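Local coordinates for protein possible adhesin (Caldicellulosiruptor kronotskyensis, PDB 4WA0) that probably mediates attachment of the cell to cellulose through its tapirin C-terminal domain, the beta-helical part that this chain represents, at residues Q107-G112 against K126-V132; Q291-R297 against N311-L317. All coordinates share one frame; numbering follows the deposited sequence.

Interaction 1. Residues Q107-G112 against K126-V132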
loop_
_atom_site.group_PDB
_atom_site.type_symbol
_atom_site.label_atom_id
_atom_site.label_comp_id
_atom_site.label_asym_id
_atom_site.label_seq_id
_atom_site.Cartn_x
_atom_site.Cartn_y
_atom_site.Cartn_z
ATOM N N GLN A 107 13.094 -1.529 7.053
ATOM C CA GLN A 107 13.825 -0.454 7.738
ATOM C C GLN A 107 12.846 0.620 8.213
ATOM O O GLN A 107 12.228 1.286 7.363
ATOM C CB GLN A 107 14.878 0.135 6.812
ATOM C CG GLN A 107 16.126 -0.740 6.716
ATOM C CD GLN A 107 17.204 -0.126 5.845
ATOM O OE1 GLN A 107 17.304 1.082 5.735
ATOM N NE2 GLN A 107 18.019 -0.965 5.231
ATOM N N LEU A 108 12.635 0.749 9.520
ATOM C CA LEU A 108 11.632 1.664 10.054
ATOM C C LEU A 108 12.369 2.768 10.792
ATOM O O LEU A 108 12.841 2.560 11.907
ATOM C CB LEU A 108 10.638 0.983 10.951
ATOM C CG LEU A 108 9.909 -0.253 10.386
ATOM C CD1 LEU A 108 8.907 -0.806 11.385
ATOM C CD2 LEU A 108 9.244 0.031 9.067
ATOM N N TYR A 109 12.451 3.938 10.173
ATOM C CA TYR A 109 13.109 5.110 10.736
ATOM C C TYR A 109 12.098 6.144 11.214
ATOM O O TYR A 109 12.333 6.840 12.209
ATOM C CB TYR A 109 14.040 5.708 9.696
ATOM C CG TYR A 109 15.241 4.815 9.355
ATOM C CD1 TYR A 109 15.631 3.777 10.179
ATOM C CD2 TYR A 109 15.858 4.912 8.159
ATOM C CE1 TYR A 109 16.659 2.893 9.812
ATOM C CE2 TYR A 109 16.933 4.070 7.830
ATOM C CZ TYR A 109 17.320 3.082 8.669
ATOM O OH TYR A 109 18.380 2.216 8.318
ATOM N N GLY A 110 10.973 6.297 10.493
ATOM C CA GLY A 110 10.019 7.291 10.917
ATOM C C GLY A 110 9.315 6.895 12.185
ATOM O O GLY A 110 8.951 5.746 12.325
ATOM N N ALA A 111 9.210 7.802 13.160
ATOM C CA ALA A 111 8.381 7.573 14.323
ATOM C C ALA A 111 6.980 7.121 13.942
ATOM O O ALA A 111 6.493 7.522 12.916
ATOM C CB ALA A 111 8.282 8.837 15.113
ATOM N N GLY A 112 6.360 6.315 14.778
ATOM C CA GLY A 112 5.057 5.821 14.507
ATOM C C GLY A 112 4.784 4.534 15.239
ATOM O O GLY A 112 5.673 3.958 15.836
ATOM N N LYS A 126 14.979 -3.685 10.955
ATOM C CA LYS A 126 15.740 -2.626 11.641
ATOM C C LYS A 126 14.801 -1.482 12.013
ATOM O O LYS A 126 14.127 -0.954 11.123
ATOM C CB LYS A 126 16.852 -2.166 10.745
ATOM C CG LYS A 126 17.663 -1.133 11.463
ATOM C CD LYS A 126 18.771 -0.582 10.634
ATOM C CE LYS A 126 19.349 0.623 11.407
ATOM N NZ LYS A 126 20.639 0.995 10.784
ATOM N N LEU A 127 14.653 -1.246 13.302
ATOM C CA LEU A 127 13.923 -0.065 13.808
ATOM C C LEU A 127 14.935 0.872 14.432
ATOM O O LEU A 127 15.721 0.441 15.251
ATOM C CB LEU A 127 12.930 -0.415 14.857
ATOM C CG LEU A 127 11.697 -1.152 14.374
ATOM C CD1 LEU A 127 12.051 -2.563 14.186
ATOM C CD2 LEU A 127 10.704 -1.133 15.545
ATOM N N ALA A 128 14.954 2.124 13.952
ATOM C CA ALA A 128 15.982 3.113 14.425
ATOM C C ALA A 128 15.368 4.470 14.622
ATOM O O ALA A 128 14.922 5.101 13.659
ATOM C CB ALA A 128 17.117 3.169 13.450
ATOM N N GLY A 129 15.341 4.902 15.863
ATOM C CA GLY A 129 14.988 6.294 16.172
ATOM C C GLY A 129 13.943 6.438 17.260
ATOM O O GLY A 129 13.143 5.530 17.517
ATOM N N PRO A 130 13.913 7.607 17.919
ATOM C CA PRO A 130 12.906 7.829 18.899
ATOM C C PRO A 130 11.509 7.713 18.315
ATOM O O PRO A 130 11.234 8.112 17.204
ATOM C CB PRO A 130 13.170 9.276 19.381
ATOM C CG PRO A 130 14.609 9.453 19.144
ATOM C CD PRO A 130 14.839 8.771 17.813
ATOM N N GLY A 131 10.626 7.146 19.111
ATOM C CA GLY A 131 9.240 7.022 18.699
ATOM C C GLY A 131 8.863 5.959 17.670
ATOM O O GLY A 131 7.680 5.931 17.272
ATOM N N VAL A 132 9.823 5.155 17.244
ATOM C CA VAL A 132 9.594 4.061 16.321
ATOM C C VAL A 132 9.176 2.833 17.175
ATOM O O VAL A 132 10.056 2.191 17.838
ATOM C CB VAL A 132 10.831 3.717 15.536
ATOM C CG1 VAL A 132 10.487 2.607 14.507
ATOM C CG2 VAL A 132 11.376 4.932 14.814
#
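The phenol ring of Y109 reaches across to the next coil, where A128 CB and the K126 chain meet it. Its CG stands anti to the carbonyl carbon (chi1 -67°), which carries the ring along the outer surface; CD1 then packs 3.6 Å from A128 CB. The lysine comes to the ring differently: its chain is extended throughout, with CG anti to the backbone N, and K126 CE lies at the ring edge, 3.9 Å from Y109 CE1. On the other side of the backbone, L108 and L127 run side by side in the same direction, L108 CD1 lying 4.1 Å from L127 CG. V132 adds one branch to each of two neighbours: CG1 rests 3.9 Å from L108 CB, while CG2 meets Y109 O at 3.4 Å. Before the corner, L108 N bonds to K126 O at 2.8 Å and A128 N to L108 O; beyond it, G112 N bonds to G131 O, approaching from above the carbonyl plane. A one-residue shift in pairing separates these two parallel ladders, taken up by the type II turn G129-V132 of the later coil. R87, from the preceding coil, donates through NH1 to the carbonyls of both Y109 and P130. With K126 CD and CE passing the ring edge and NZ 3.6 Å from Y109 OH, the lysine can probably keep its ammonium group in polar surroundings without giving up the apolar contact.

Interaction 2. Residues Q291-R297 against N311-L317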
loop_
_atom_site.group_PDB
_atom_site.type_symbol
_atom_site.label_atom_id
_atom_site.label_comp_id
_atom_site.label_asym_id
_atom_site.label_seq_id
_atom_site.Cartn_x
_atom_site.Cartn_y
_atom_site.Cartn_z
ATOM N N GLN A 291 -19.886 7.559 -10.280
ATOM C CA GLN A 291 -18.918 6.533 -10.050
ATOM C C GLN A 291 -17.935 6.555 -11.220
ATOM O O GLN A 291 -18.315 6.334 -12.367
ATOM C CB GLN A 291 -19.494 5.164 -9.914
ATOM C CG GLN A 291 -18.391 4.182 -9.531
ATOM C CD GLN A 291 -18.881 2.826 -9.207
ATOM O OE1 GLN A 291 -18.264 1.862 -9.626
ATOM N NE2 GLN A 291 -19.972 2.717 -8.426
ATOM N N LEU A 292 -16.675 6.759 -10.908
ATOM C CA LEU A 292 -15.678 7.060 -11.963
ATOM C C LEU A 292 -14.490 6.109 -11.927
ATOM O O LEU A 292 -13.912 5.898 -10.897
ATOM C CB LEU A 292 -15.171 8.482 -11.725
ATOM C CG LEU A 292 -14.111 9.078 -12.657
ATOM C CD1 LEU A 292 -14.666 9.298 -14.052
ATOM C CD2 LEU A 292 -13.638 10.380 -12.101
ATOM N N HIS A 293 -14.119 5.585 -13.103
ATOM C CA HIS A 293 -12.984 4.707 -13.257
ATOM C C HIS A 293 -12.051 5.345 -14.300
ATOM O O HIS A 293 -12.474 5.578 -15.388
ATOM C CB HIS A 293 -13.434 3.330 -13.666
ATOM C CG HIS A 293 -14.440 2.774 -12.716
ATOM N ND1 HIS A 293 -14.053 2.207 -11.538
ATOM C CD2 HIS A 293 -15.790 2.810 -12.696
ATOM C CE1 HIS A 293 -15.122 1.905 -10.820
ATOM N NE2 HIS A 293 -16.181 2.277 -11.491
ATOM N N LEU A 294 -10.818 5.633 -13.898
ATOM C CA LEU A 294 -9.856 6.332 -14.746
ATOM C C LEU A 294 -8.809 5.283 -15.108
ATOM O O LEU A 294 -8.202 4.654 -14.212
ATOM C CB LEU A 294 -9.184 7.446 -13.944
ATOM C CG LEU A 294 -10.084 8.597 -13.506
ATOM C CD1 LEU A 294 -9.296 9.544 -12.604
ATOM C CD2 LEU A 294 -10.806 9.336 -14.626
ATOM N N ILE A 295 -8.582 5.085 -16.402
ATOM C CA ILE A 295 -7.635 4.086 -16.901
ATOM C C ILE A 295 -6.713 4.737 -17.929
ATOM O O ILE A 295 -7.204 5.346 -18.890
ATOM C CB ILE A 295 -8.357 2.895 -17.526
ATOM C CG1 ILE A 295 -9.471 2.380 -16.564
ATOM C CG2 ILE A 295 -7.357 1.814 -17.887
ATOM C CD1 ILE A 295 -10.039 1.085 -16.940
ATOM N N SER A 296 -5.418 4.649 -17.646
ATOM C CA SER A 296 -4.373 5.281 -18.465
ATOM C C SER A 296 -3.135 4.417 -18.631
ATOM O O SER A 296 -2.857 3.445 -17.810
ATOM C CB SER A 296 -4.072 6.616 -17.838
ATOM O OG SER A 296 -3.280 7.405 -18.715
ATOM N N ARG A 297 -2.314 4.731 -19.658
ATOM C CA ARG A 297 -0.952 4.213 -19.665
ATOM C C ARG A 297 0.065 5.290 -19.414
ATOM O O ARG A 297 1.253 5.074 -19.624
ATOM C CB ARG A 297 -0.610 3.483 -20.987
ATOM C CG ARG A 297 -1.417 2.210 -21.167
ATOM C CD ARG A 297 -0.798 1.290 -22.188
ATOM N NE ARG A 297 -1.363 -0.053 -22.223
ATOM C CZ ARG A 297 -2.403 -0.451 -22.947
ATOM N NH1 ARG A 297 -3.129 0.378 -23.650
ATOM N NH2 ARG A 297 -2.746 -1.745 -22.916
ATOM N N ASN A 311 -15.269 8.605 -6.260
ATOM C CA ASN A 311 -15.756 7.259 -5.970
ATOM C C ASN A 311 -15.545 6.384 -7.188
ATOM O O ASN A 311 -15.972 6.762 -8.262
ATOM C CB ASN A 311 -17.278 7.289 -5.703
ATOM C CG ASN A 311 -17.626 8.128 -4.486
ATOM O OD1 ASN A 311 -17.558 7.646 -3.367
ATOM N ND2 ASN A 311 -18.046 9.344 -4.708
ATOM N N GLY A 312 -14.833 5.272 -7.053
ATOM C CA GLY A 312 -14.427 4.484 -8.158
ATOM C C GLY A 312 -13.098 3.800 -8.060
ATOM O O GLY A 312 -12.807 3.131 -7.078
ATOM N N SER A 313 -12.262 4.006 -9.073
ATOM C CA SER A 313 -10.954 3.399 -9.079
ATOM C C SER A 313 -10.072 4.045 -10.128
ATOM O O SER A 313 -10.564 4.736 -11.057
ATOM C CB SER A 313 -11.073 1.860 -9.271
ATOM O OG SER A 313 -11.411 1.500 -10.621
ATOM N N ILE A 314 -8.785 3.782 -9.979
ATOM C CA ILE A 314 -7.685 4.266 -10.868
ATOM C C ILE A 314 -6.814 3.104 -11.272
ATOM O O ILE A 314 -6.276 2.368 -10.397
ATOM C CB ILE A 314 -6.805 5.341 -10.157
ATOM C CG1 ILE A 314 -7.649 6.479 -9.790
ATOM C CG2 ILE A 314 -5.588 5.670 -10.998
ATOM C CD1 ILE A 314 -6.916 7.381 -8.833
ATOM N N ILE A 315 -6.627 2.918 -12.602
ATOM C CA ILE A 315 -5.856 1.807 -13.156
ATOM C C ILE A 315 -4.859 2.328 -14.148
ATOM O O ILE A 315 -5.247 3.006 -15.098
ATOM C CB ILE A 315 -6.771 0.768 -13.828
ATOM C CG1 ILE A 315 -7.715 0.198 -12.790
ATOM C CG2 ILE A 315 -5.945 -0.386 -14.452
ATOM C CD1 ILE A 315 -8.859 -0.571 -13.346
ATOM N N SER A 316 -3.587 2.037 -13.909
ATOM C CA SER A 316 -2.582 2.358 -14.883
ATOM C C SER A 316 -2.065 1.061 -15.461
ATOM O O SER A 316 -1.765 0.107 -14.725
ATOM C CB SER A 316 -1.415 3.027 -14.198
ATOM O OG SER A 316 -0.196 2.858 -14.959
ATOM N N LEU A 317 -1.903 1.057 -16.772
ATOM C CA LEU A 317 -1.474 -0.120 -17.507
ATOM C C LEU A 317 -0.263 0.229 -18.332
ATOM O O LEU A 317 0.068 -0.531 -19.240
ATOM C CB LEU A 317 -2.619 -0.648 -18.423
ATOM C CG LEU A 317 -3.868 -1.164 -17.692
ATOM C CD1 LEU A 317 -4.937 -1.596 -18.657
ATOM C CD2 LEU A 317 -3.486 -2.256 -16.760
#
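Two in-register parallel strands, 291-296 and 313-316, stack here as successive coils of a beta-helix, in a largely buried contact near the end of the domain that carries the magnesium site. Their axes lie 4.8 Å apart and diverge by only 10°. Backbone bonds alternate between them from L292 N to N311 O (2.7 Å) as far as L317 N to S296 O (2.8 Å). A side-chain bond reinforces the ladder: H293 ND1 and S313 OG are 2.9 Å apart, nearly straight at 171°, with the hydroxyl in the ring plane at its edge. S313 OG sits between its backbone N and carbonyl carbon (chi1 74°), and this rotation brings it level with the imidazole. Like residues stacking on like from coil to coil is a hallmark of the beta-helix, and I295 and I315 fit it, lying alongside each other and pointing the same way, CD1 to CD1 4.1 Å. On the opposite face L294 stands beside I314, and I314 also meets F321 of strand 320-325. G312 turns the corner into strand 313-316 at backbone angles suited to glycine, its CA only 3.1 Å from L292 O. At the far end R297 crosses L317 obliquely, and its NE makes a weak, bent bond to L317 O (3.3 Å). The guanidinium is held more firmly by E264, which forms a salt bridge with R297 NH1.

Overall arrangement
Interaction 1 closes along the chain before interaction 2 opens, and the two lie on opposite sides of the chain's centre, 34 Å between centres and about 25 Å between nearest atoms. Both join coils of the same beta-helix and include a corner, but mainly on different faces. Interaction 1 passes from the face of strands 106-108 and 125-128 to that of 112-116 and 132-136; interaction 2 begins at N311 on this second face but lies chiefly on the one that includes strands 10-14 and 258-263. Strand 10-14 follows 313-316 there, so coils from late in the sequence stack against the first. Coil-to-coil pairing therefore recurs along the domain, with interaction 2 toward the magnesium end.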